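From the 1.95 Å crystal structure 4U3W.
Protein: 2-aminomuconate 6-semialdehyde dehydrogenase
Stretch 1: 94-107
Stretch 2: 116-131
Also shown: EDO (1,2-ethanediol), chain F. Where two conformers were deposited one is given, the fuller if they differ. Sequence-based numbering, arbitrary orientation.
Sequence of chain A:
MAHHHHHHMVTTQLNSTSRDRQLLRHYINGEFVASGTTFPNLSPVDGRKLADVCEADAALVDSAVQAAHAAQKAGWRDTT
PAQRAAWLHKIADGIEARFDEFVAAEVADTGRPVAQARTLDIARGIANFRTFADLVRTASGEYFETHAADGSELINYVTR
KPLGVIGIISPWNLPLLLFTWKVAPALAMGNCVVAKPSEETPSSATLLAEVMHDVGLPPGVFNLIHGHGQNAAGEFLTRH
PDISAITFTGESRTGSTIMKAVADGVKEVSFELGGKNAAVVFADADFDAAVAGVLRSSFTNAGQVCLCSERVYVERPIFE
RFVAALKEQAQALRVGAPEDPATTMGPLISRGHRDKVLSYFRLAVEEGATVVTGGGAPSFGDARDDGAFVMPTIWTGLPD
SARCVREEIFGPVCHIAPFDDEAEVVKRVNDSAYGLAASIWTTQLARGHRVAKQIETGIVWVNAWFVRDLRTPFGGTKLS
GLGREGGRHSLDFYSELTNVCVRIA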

ATOM      1  N   GLY A  94      30.519  -1.073  12.242  1.00 31.65           N
ATOM      2  CA  GLY A  94      31.754  -1.856  12.324  1.00 27.18           C
ATOM      3  C   GLY A  94      32.553  -1.872  11.028  1.00 29.92           C
ATOM      4  O   GLY A  94      33.798  -1.915  11.048  1.00 30.00           O
ATOM      5  N   ILE A  95      31.852  -1.848   9.903  1.00 30.02           N
ATOM      6  CA  ILE A  95      32.513  -1.776   8.592  1.00 30.72           C
ATOM      7  C   ILE A  95      33.130  -0.371   8.431  1.00 32.19           C
ATOM      8  O   ILE A  95      34.296  -0.218   8.061  1.00 30.93           O
ATOM      9  CB  ILE A  95      31.513  -2.040   7.444  1.00 29.61           C
ATOM     10  CG1 ILE A  95      30.885  -3.451   7.545  1.00 29.75           C
ATOM     11  CG2 ILE A  95      32.218  -1.952   6.105  1.00 29.37           C
ATOM     12  CD1 ILE A  95      29.644  -3.623   6.582  1.00 25.09           C
ATOM     13  N   GLU A  96      32.320   0.648   8.711  1.00 34.80           N
ATOM     14  CA  GLU A  96      32.758   2.056   8.690  0.52 36.21           C
ATOM     15  C   GLU A  96      34.034   2.251   9.511  1.00 36.45           C
ATOM     16  O   GLU A  96      34.942   2.935   9.099  1.00 37.32           O
ATOM     17  CB  GLU A  96      31.633   2.956   9.240  0.52 37.76           C
ATOM     18  CG  GLU A  96      31.208   4.148   8.374  0.52 39.79           C
ATOM     19  CD  GLU A  96      29.766   4.608   8.684  0.52 42.53           C
ATOM     20  OE1 GLU A  96      29.330   4.477   9.850  0.52 44.15           O
ATOM     21  OE2 GLU A  96      29.055   5.078   7.760  0.52 42.79           O
ATOM     22  N   ALA A  97      34.076   1.645  10.697  1.00 37.50           N
ATOM     23  CA  ALA A  97      35.245   1.722  11.594  1.00 37.74           C
ATOM     24  C   ALA A  97      36.500   1.076  10.985  1.00 39.19           C
ATOM     25  O   ALA A  97      37.635   1.332  11.408  1.00 40.56           O
ATOM     26  CB  ALA A  97      34.901   1.061  12.964  1.00 37.15           C
ATOM     27  N   ARG A  98      36.309   0.213   9.997  1.00 35.81           N
ATOM     28  CA  ARG A  98      37.431  -0.386   9.311  1.00 33.57           C
ATOM     29  C   ARG A  98      37.404  -0.074   7.815  1.00 33.06           C
ATOM     30  O   ARG A  98      37.803  -0.902   7.005  1.00 31.84           O
ATOM     31  CB  ARG A  98      37.445  -1.911   9.552  1.00 32.59           C
ATOM     32  CG  ARG A  98      37.590  -2.284  11.052  1.00 41.11           C
ATOM     33  CD  ARG A  98      37.581  -3.786  11.273  1.00 36.51           C
ATOM     34  NE  ARG A  98      38.791  -4.426  10.739  1.00 35.79           N
ATOM     35  CZ  ARG A  98      38.953  -5.743  10.787  1.00 36.96           C
ATOM     36  NH1 ARG A  98      37.987  -6.454  11.322  1.00 38.35           N
ATOM     37  NH2 ARG A  98      40.019  -6.333  10.284  1.00 37.90           N
ATOM     38  N   PHE A  99      36.930   1.126   7.458  1.00 35.27           N
ATOM     39  CA  PHE A  99      36.625   1.437   6.065  1.00 33.48           C
ATOM     40  C   PHE A  99      37.836   1.252   5.167  1.00 34.26           C
ATOM     41  O   PHE A  99      37.743   0.593   4.115  1.00 30.36           O
ATOM     42  CB  PHE A  99      36.045   2.874   5.958  1.00 34.12           C
ATOM     43  CG  PHE A  99      35.568   3.254   4.566  1.00 36.12           C
ATOM     44  CD1 PHE A  99      36.451   3.772   3.629  1.00 36.85           C
ATOM     45  CD2 PHE A  99      34.218   3.195   4.233  1.00 40.35           C
ATOM     46  CE1 PHE A  99      35.998   4.181   2.348  1.00 37.91           C
ATOM     47  CE2 PHE A  99      33.761   3.597   2.946  1.00 39.41           C
ATOM     48  CZ  PHE A  99      34.647   4.061   2.014  1.00 37.81           C
ATOM     49  N   ASP A 100      38.994   1.785   5.574  1.00 36.67           N
ATOM     50  CA  ASP A 100      40.183   1.666   4.731  1.00 38.37           C
ATOM     51  C   ASP A 100      40.678   0.216   4.542  1.00 33.02           C
ATOM     52  O   ASP A 100      41.219  -0.126   3.490  1.00 31.37           O
ATOM     53  CB  ASP A 100      41.320   2.519   5.281  1.00 41.76           C
ATOM     54  CG  ASP A 100      41.063   4.015   5.107  1.00 46.15           C
ATOM     55  OD1 ASP A 100      40.082   4.407   4.435  1.00 45.86           O
ATOM     56  OD2 ASP A 100      41.860   4.811   5.633  1.00 50.71           O
ATOM     57  N   GLU A 101      40.557  -0.621   5.563  1.00 33.96           N
ATOM     58  CA  GLU A 101      40.869  -2.035   5.404  1.00 34.54           C
ATOM     59  C   GLU A 101      39.965  -2.704   4.383  1.00 31.24           C
ATOM     60  O   GLU A 101      40.400  -3.578   3.666  1.00 30.78           O
ATOM     61  CB  GLU A 101      40.704  -2.796   6.733  1.00 40.11           C
ATOM     62  CG  GLU A 101      41.808  -2.616   7.734  1.00 44.69           C
ATOM     63  CD  GLU A 101      41.559  -3.460   8.965  1.00 44.44           C
ATOM     64  OE1 GLU A 101      41.773  -4.688   8.894  1.00 44.47           O
ATOM     65  OE2 GLU A 101      41.100  -2.911   9.983  1.00 45.24           O
ATOM     66  N   PHE A 102      38.668  -2.390   4.420  1.00 28.39           N
ATOM     67  CA  PHE A 102      37.730  -3.011   3.491  1.00 27.80           C
ATOM     68  C   PHE A 102      38.087  -2.615   2.085  1.00 28.74           C
ATOM     69  O   PHE A 102      38.113  -3.448   1.177  1.00 29.16           O
ATOM     70  CB  PHE A 102      36.282  -2.605   3.817  1.00 26.07           C
ATOM     71  CG  PHE A 102      35.621  -3.527   4.816  1.00 27.77           C
ATOM     72  CD1 PHE A 102      35.764  -3.330   6.192  1.00 28.82           C
ATOM     73  CD2 PHE A 102      34.892  -4.627   4.372  1.00 27.68           C
ATOM     74  CE1 PHE A 102      35.193  -4.229   7.090  1.00 27.29           C
ATOM     75  CE2 PHE A 102      34.313  -5.548   5.285  1.00 26.34           C
ATOM     76  CZ  PHE A 102      34.452  -5.343   6.621  1.00 25.66           C
ATOM     77  N   VAL A 103      38.396  -1.329   1.918  1.00 28.97           N
ATOM     78  CA  VAL A 103      38.836  -0.817   0.631  1.00 28.11           C
ATOM     79  C   VAL A 103      40.050  -1.568   0.133  1.00 27.06           C
ATOM     80  O   VAL A 103      40.087  -2.012  -1.014  1.00 28.42           O
ATOM     81  CB  VAL A 103      39.130   0.714   0.721  1.00 33.19           C
ATOM     82  CG1 VAL A 103      39.782   1.227  -0.579  1.00 34.95           C
ATOM     83  CG2 VAL A 103      37.801   1.455   0.991  1.00 35.25           C
ATOM     84  N   ALA A 104      41.058  -1.734   0.973  1.00 28.28           N
ATOM     85  CA  ALA A 104      42.308  -2.367   0.520  1.00 28.30           C
ATOM     86  C   ALA A 104      42.119  -3.863   0.145  1.00 31.30           C
ATOM     87  O   ALA A 104      42.735  -4.354  -0.790  1.00 28.51           O
ATOM     88  CB  ALA A 104      43.382  -2.229   1.609  1.00 30.03           C
ATOM     89  N   ALA A 105      41.260  -4.562   0.889  1.00 32.04           N
ATOM     90  CA  ALA A 105      40.937  -5.965   0.608  1.00 29.99           C
ATOM     91  C   ALA A 105      40.224  -6.063  -0.752  1.00 31.25           C
ATOM     92  O   ALA A 105      40.567  -6.887  -1.583  1.00 32.36           O
ATOM     93  CB  ALA A 105      40.042  -6.540   1.729  1.00 29.22           C
ATOM     94  N   GLU A 106      39.254  -5.181  -0.983  1.00 30.66           N
ATOM     95  CA  GLU A 106      38.495  -5.207  -2.212  1.00 30.25           C
ATOM     96  C   GLU A 106      39.403  -4.901  -3.402  1.00 29.98           C
ATOM     97  O   GLU A 106      39.366  -5.611  -4.417  1.00 30.44           O
ATOM     98  CB  GLU A 106      37.339  -4.192  -2.153  1.00 31.88           C
ATOM     99  CG  GLU A 106      36.252  -4.419  -3.194  1.00 33.27           C
ATOM    100  CD  GLU A 106      35.303  -5.573  -2.803  1.00 34.70           C
ATOM    101  OE1 GLU A 106      35.730  -6.503  -2.103  1.00 35.65           O
ATOM    102  OE2 GLU A 106      34.126  -5.548  -3.194  1.00 34.86           O
ATOM    103  N   VAL A 107      40.222  -3.853  -3.277  1.00 28.14           N
ATOM    104  CA  VAL A 107      41.213  -3.514  -4.305  1.00 30.01           C
ATOM    105  C   VAL A 107      42.202  -4.674  -4.570  1.00 30.67           C
ATOM    106  O   VAL A 107      42.529  -4.990  -5.739  1.00 29.53           O
ATOM    107  CB  VAL A 107      42.008  -2.238  -3.894  1.00 29.41           C
ATOM    108  CG1 VAL A 107      43.139  -2.003  -4.832  1.00 29.64           C
ATOM    109  CG2 VAL A 107      41.039  -1.001  -3.862  1.00 31.47           C
ATOM    110  N   GLN A 116      37.249   4.322  -6.884  1.00 38.30           N
ATOM    111  CA  GLN A 116      35.962   3.726  -7.215  1.00 37.77           C
ATOM    112  C   GLN A 116      35.559   2.696  -6.140  1.00 35.54           C
ATOM    113  O   GLN A 116      34.374   2.520  -5.832  1.00 38.73           O
ATOM    114  CB  GLN A 116      36.031   3.095  -8.624  1.00 39.38           C
ATOM    115  CG  GLN A 116      36.302   4.143  -9.740  1.00 61.09           C
ATOM    116  CD  GLN A 116      36.912   3.539 -11.033  1.00 65.40           C
ATOM    117  OE1 GLN A 116      36.900   2.310 -11.230  1.00 64.79           O
ATOM    118  NE2 GLN A 116      37.448   4.406 -11.913  1.00 63.89           N
ATOM    119  N   ALA A 117      36.552   2.016  -5.583  1.00 33.80           N
ATOM    120  CA  ALA A 117      36.306   1.008  -4.536  1.00 32.59           C
ATOM    121  C   ALA A 117      35.739   1.706  -3.308  1.00 35.23           C
ATOM    122  O   ALA A 117      34.878   1.161  -2.596  1.00 34.94           O
ATOM    123  CB  ALA A 117      37.608   0.259  -4.187  1.00 31.69           C
ATOM    124  N   ARG A 118      36.231   2.919  -3.077  1.00 34.53           N
ATOM    125  CA  ARG A 118      35.802   3.714  -1.933  0.56 36.58           C
ATOM    126  C   ARG A 118      34.349   4.139  -2.096  1.00 38.29           C
ATOM    127  O   ARG A 118      33.523   3.924  -1.195  1.00 38.80           O
ATOM    128  CB  ARG A 118      36.701   4.952  -1.753  0.56 37.78           C
ATOM    129  CG  ARG A 118      38.110   4.659  -1.205  0.56 36.82           C
ATOM    130  CD  ARG A 118      38.868   5.999  -0.885  0.56 38.19           C
ATOM    131  NE  ARG A 118      38.224   6.764   0.184  0.56 36.98           N
ATOM    132  CZ  ARG A 118      38.424   6.567   1.490  0.56 38.02           C
ATOM    133  NH1 ARG A 118      39.259   5.625   1.909  0.56 38.22           N
ATOM    134  NH2 ARG A 118      37.778   7.306   2.387  0.56 37.34           N
ATOM    135  N   THR A 119      34.008   4.719  -3.248  1.00 39.13           N
ATOM    136  CA  THR A 119      32.663   5.279  -3.380  1.00 43.24           C
ATOM    137  C   THR A 119      31.562   4.357  -3.896  1.00 41.81           C
ATOM    138  O   THR A 119      30.425   4.489  -3.465  1.00 43.09           O
ATOM    139  CB  THR A 119      32.698   6.499  -4.285  1.00 46.78           C
ATOM    140  OG1 THR A 119      33.266   6.098  -5.533  1.00 50.32           O
ATOM    141  CG2 THR A 119      33.586   7.532  -3.680  1.00 46.54           C
ATOM    142  N   LEU A 120      31.888   3.398  -4.758  1.00 37.72           N
ATOM    143  CA  LEU A 120      30.872   2.496  -5.283  1.00 38.86           C
ATOM    144  C   LEU A 120      30.840   1.205  -4.467  1.00 39.12           C
ATOM    145  O   LEU A 120      29.788   0.747  -4.097  1.00 44.48           O
ATOM    146  CB  LEU A 120      31.121   2.176  -6.763  1.00 43.02           C
ATOM    147  N   ASP A 121      31.979   0.619  -4.174  1.00 37.89           N
ATOM    148  CA  ASP A 121      31.952  -0.701  -3.493  1.00 35.14           C
ATOM    149  C   ASP A 121      31.668  -0.636  -1.979  1.00 35.17           C
ATOM    150  O   ASP A 121      30.614  -1.109  -1.496  1.00 37.64           O
ATOM    151  CB  ASP A 121      33.271  -1.429  -3.735  1.00 34.01           C
ATOM    152  CG  ASP A 121      33.476  -1.828  -5.230  1.00 59.14           C
ATOM    153  OD1 ASP A 121      33.006  -2.906  -5.665  1.00 61.47           O
ATOM    154  OD2 ASP A 121      34.134  -1.085  -5.971  1.00 56.41           O
ATOM    155  N   ILE A 122      32.586  -0.046  -1.223  1.00 32.37           N
ATOM    156  CA  ILE A 122      32.518  -0.145   0.228  1.00 30.29           C
ATOM    157  C   ILE A 122      31.413   0.751   0.772  1.00 31.78           C
ATOM    158  O   ILE A 122      30.616   0.330   1.628  1.00 31.65           O
ATOM    159  CB  ILE A 122      33.878   0.209   0.865  1.00 31.30           C
ATOM    160  CG1 ILE A 122      34.999  -0.692   0.300  1.00 28.05           C
ATOM    161  CG2 ILE A 122      33.794   0.089   2.403  1.00 28.51           C
ATOM    162  CD1 ILE A 122      34.581  -2.209   0.185  1.00 29.90           C
ATOM    163  N   ALA A 123      31.278   1.958   0.219  1.00 32.71           N
ATOM    164  CA  ALA A 123      30.237   2.872   0.683  1.00 33.23           C
ATOM    165  C   ALA A 123      28.820   2.300   0.491  1.00 37.94           C
ATOM    166  O   ALA A 123      27.973   2.386   1.394  1.00 37.87           O
ATOM    167  CB  ALA A 123      30.390   4.277  -0.035  1.00 33.48           C
ATOM    168  N   ARG A 124      28.548   1.700  -0.668  1.00 37.97           N
ATOM    169  CA  ARG A 124      27.229   1.133  -0.912  1.00 36.95           C
ATOM    170  C   ARG A 124      27.027  -0.155  -0.134  1.00 36.80           C
ATOM    171  O   ARG A 124      25.906  -0.485   0.262  1.00 38.60           O
ATOM    172  CB  ARG A 124      27.015   0.894  -2.406  1.00 37.87           C
ATOM    173  N   GLY A 125      28.118  -0.875   0.097  1.00 33.59           N
ATOM    174  CA  GLY A 125      28.107  -2.045   0.966  1.00 34.10           C
ATOM    175  C   GLY A 125      27.552  -1.677   2.344  1.00 36.56           C
ATOM    176  O   GLY A 125      26.714  -2.410   2.907  1.00 37.98           O
ATOM    177  N   ILE A 126      28.015  -0.545   2.889  1.00 33.68           N
ATOM    178  CA  ILE A 126      27.550  -0.067   4.191  1.00 35.67           C
ATOM    179  C   ILE A 126      26.103   0.351   4.091  1.00 35.90           C
ATOM    180  O   ILE A 126      25.282  -0.004   4.964  1.00 33.12           O
ATOM    181  CB  ILE A 126      28.456   1.091   4.695  1.00 32.32           C
ATOM    182  CG1 ILE A 126      29.835   0.507   4.957  1.00 32.07           C
ATOM    183  CG2 ILE A 126      27.835   1.825   5.944  1.00 32.82           C
ATOM    184  CD1 ILE A 126      30.972   1.467   5.085  1.00 37.21           C
ATOM    185  N   ALA A 127      25.759   1.065   3.010  1.00 35.63           N
ATOM    186  CA  ALA A 127      24.391   1.577   2.838  1.00 33.15           C
ATOM    187  C   ALA A 127      23.308   0.476   2.752  1.00 34.22           C
ATOM    188  O   ALA A 127      22.131   0.706   3.149  1.00 35.42           O
ATOM    189  CB  ALA A 127      24.334   2.498   1.570  1.00 33.07           C
ATOM    190  N   ASN A 128      23.677  -0.699   2.227  1.00 30.08           N
ATOM    191  CA  ASN A 128      22.756  -1.843   2.177  1.00 29.69           C
ATOM    192  C   ASN A 128      22.276  -2.205   3.569  1.00 31.59           C
ATOM    193  O   ASN A 128      21.074  -2.435   3.760  1.00 32.66           O
ATOM    194  CB  ASN A 128      23.402  -3.082   1.553  1.00 30.38           C
ATOM    195  CG  ASN A 128      23.458  -3.007   0.027  1.00 34.53           C
ATOM    196  OD1 ASN A 128      22.630  -2.342  -0.597  1.00 36.96           O
ATOM    197  ND2 ASN A 128      24.476  -3.656  -0.579  1.00 33.14           N
ATOM    198  N   PHE A 129      23.206  -2.238   4.534  1.00 29.02           N
ATOM    199  CA  PHE A 129      22.808  -2.577   5.913  1.00 30.63           C
ATOM    200  C   PHE A 129      21.868  -1.488   6.497  1.00 25.94           C
ATOM    201  O   PHE A 129      20.831  -1.836   7.081  1.00 29.74           O
ATOM    202  CB  PHE A 129      24.033  -2.788   6.803  1.00 27.82           C
ATOM    203  CG  PHE A 129      24.672  -4.153   6.603  1.00 29.03           C
ATOM    204  CD1 PHE A 129      24.116  -5.287   7.174  1.00 27.35           C
ATOM    205  CD2 PHE A 129      25.793  -4.291   5.799  1.00 29.52           C
ATOM    206  CE1 PHE A 129      24.693  -6.547   6.947  1.00 28.49           C
ATOM    207  CE2 PHE A 129      26.375  -5.570   5.605  1.00 29.24           C
ATOM    208  CZ  PHE A 129      25.805  -6.667   6.177  1.00 28.14           C
ATOM    209  N   ARG A 130      22.190  -0.200   6.282  1.00 28.07           N
ATOM    210  CA  ARG A 130      21.370   0.883   6.878  1.00 32.19           C
ATOM    211  C   ARG A 130      19.995   0.940   6.235  1.00 35.54           C
ATOM    212  O   ARG A 130      18.980   1.193   6.903  1.00 35.40           O
ATOM    213  CB  ARG A 130      22.071   2.250   6.746  1.00 33.68           C
ATOM    214  CG  ARG A 130      23.466   2.211   7.361  1.00 36.06           C
ATOM    215  CD  ARG A 130      23.790   3.497   8.077  1.00 36.08           C
ATOM    216  NE  ARG A 130      25.200   3.630   8.376  1.00 36.12           N
ATOM    217  CZ  ARG A 130      25.736   3.314   9.550  1.00 38.31           C
ATOM    218  NH1 ARG A 130      24.963   2.825  10.542  1.00 38.74           N
ATOM    219  NH2 ARG A 130      27.037   3.513   9.746  1.00 37.39           N
ATOM    220  N   THR A 131      19.960   0.689   4.932  1.00 34.55           N
ATOM    221  CA  THR A 131      18.706   0.723   4.218  1.00 37.16           C
ATOM    222  C   THR A 131      17.721  -0.322   4.673  1.00 33.84           C
ATOM    223  O   THR A 131      16.551  -0.036   4.933  1.00 32.11           O
ATOM    224  CB  THR A 131      18.945   0.556   2.712  1.00 42.92           C
ATOM    225  OG1 THR A 131      19.506   1.765   2.235  1.00 45.09           O
ATOM    226  CG2 THR A 131      17.621   0.314   1.970  1.00 45.23           C
TER
HETATM  227  C1  EDO F 504      28.359   4.795   3.962  1.00 51.28           C
HETATM  228  O1  EDO F 504      27.634   4.258   2.851  1.00 50.00           O
HETATM  229  C2  EDO F 504      29.842   4.764   3.608  1.00 53.99           C
HETATM  230  O2  EDO F 504      30.600   5.485   4.584  1.00 57.07           O
HETATM  231  O   HOH W   1      26.688   5.025   6.809  1.00 51.80           O
HETATM  232  O   HOH W   2      38.553   6.531   5.050  1.00 56.36           O
HETATM  233  O   HOH W   3      31.748  -4.434  -4.219  1.00 34.93           O

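Two helical segments of 2-aminomuconate 6-semialdehyde dehydrogenase cross nearly at right angles: helix 99-107 and helix 116-131 run at 99°, their axes 9.4 Å apart at closest approach. Before the first of these helices the chain turns at Arg 98, the N-cap residue, whose NE and NH2 reach Glu 101 OE2 and OE1 at 2.9 and 2.8 Å in a two-pronged salt bridge. The second helix widens into a pi-type turn at 117-122. Ile 122 and Phe 99 interlock. Ile 122 (chi1 m, chi2 m) points toward stretch 1 and fits among Phe 99, Phe 102, Val 103 and Glu 106; its CG1 lies 3.6 Å from Val 103 CG2. The CA-to-CB bond of Phe 99 points sideways, but chi1 t carries the ring into a hole formed by Arg 118, Ile 122, Ala 123 and Ile 126. There Ile 122 CG2 covers one ring face, 3.9 Å from the Phe 99 ring centroid in a CH-pi contact, while Ile 126 CD1 meets the edge at CD2 (3.8 Å). Ile 95 (m, t) extends the apolar seam, placing CG2 3.6 Å from Ile 126 CG1; at its other end, Val 107 CG2 packs on Ala 117 CB at 3.7 Å. Charged side chains flank this core. Arg 118 bends at chi3 (p), so that its guanidinium lays a face against Phe 99 CE1 while NH1 donates edge-on to Asp 100 OD1 (2.9 Å), a salt bridge also spanned by water 2. Glu 96, with chi1 off-well at -128°, brings OE1 within 2.5 Å of Arg 130 NH2; water 1 links its OE2 to Arg 130 NE. Glu 106 OE2 and Asp 121 OD1, like charges 3.8 Å apart, both accept hydrogen bonds from water 3, which eases their repulsion.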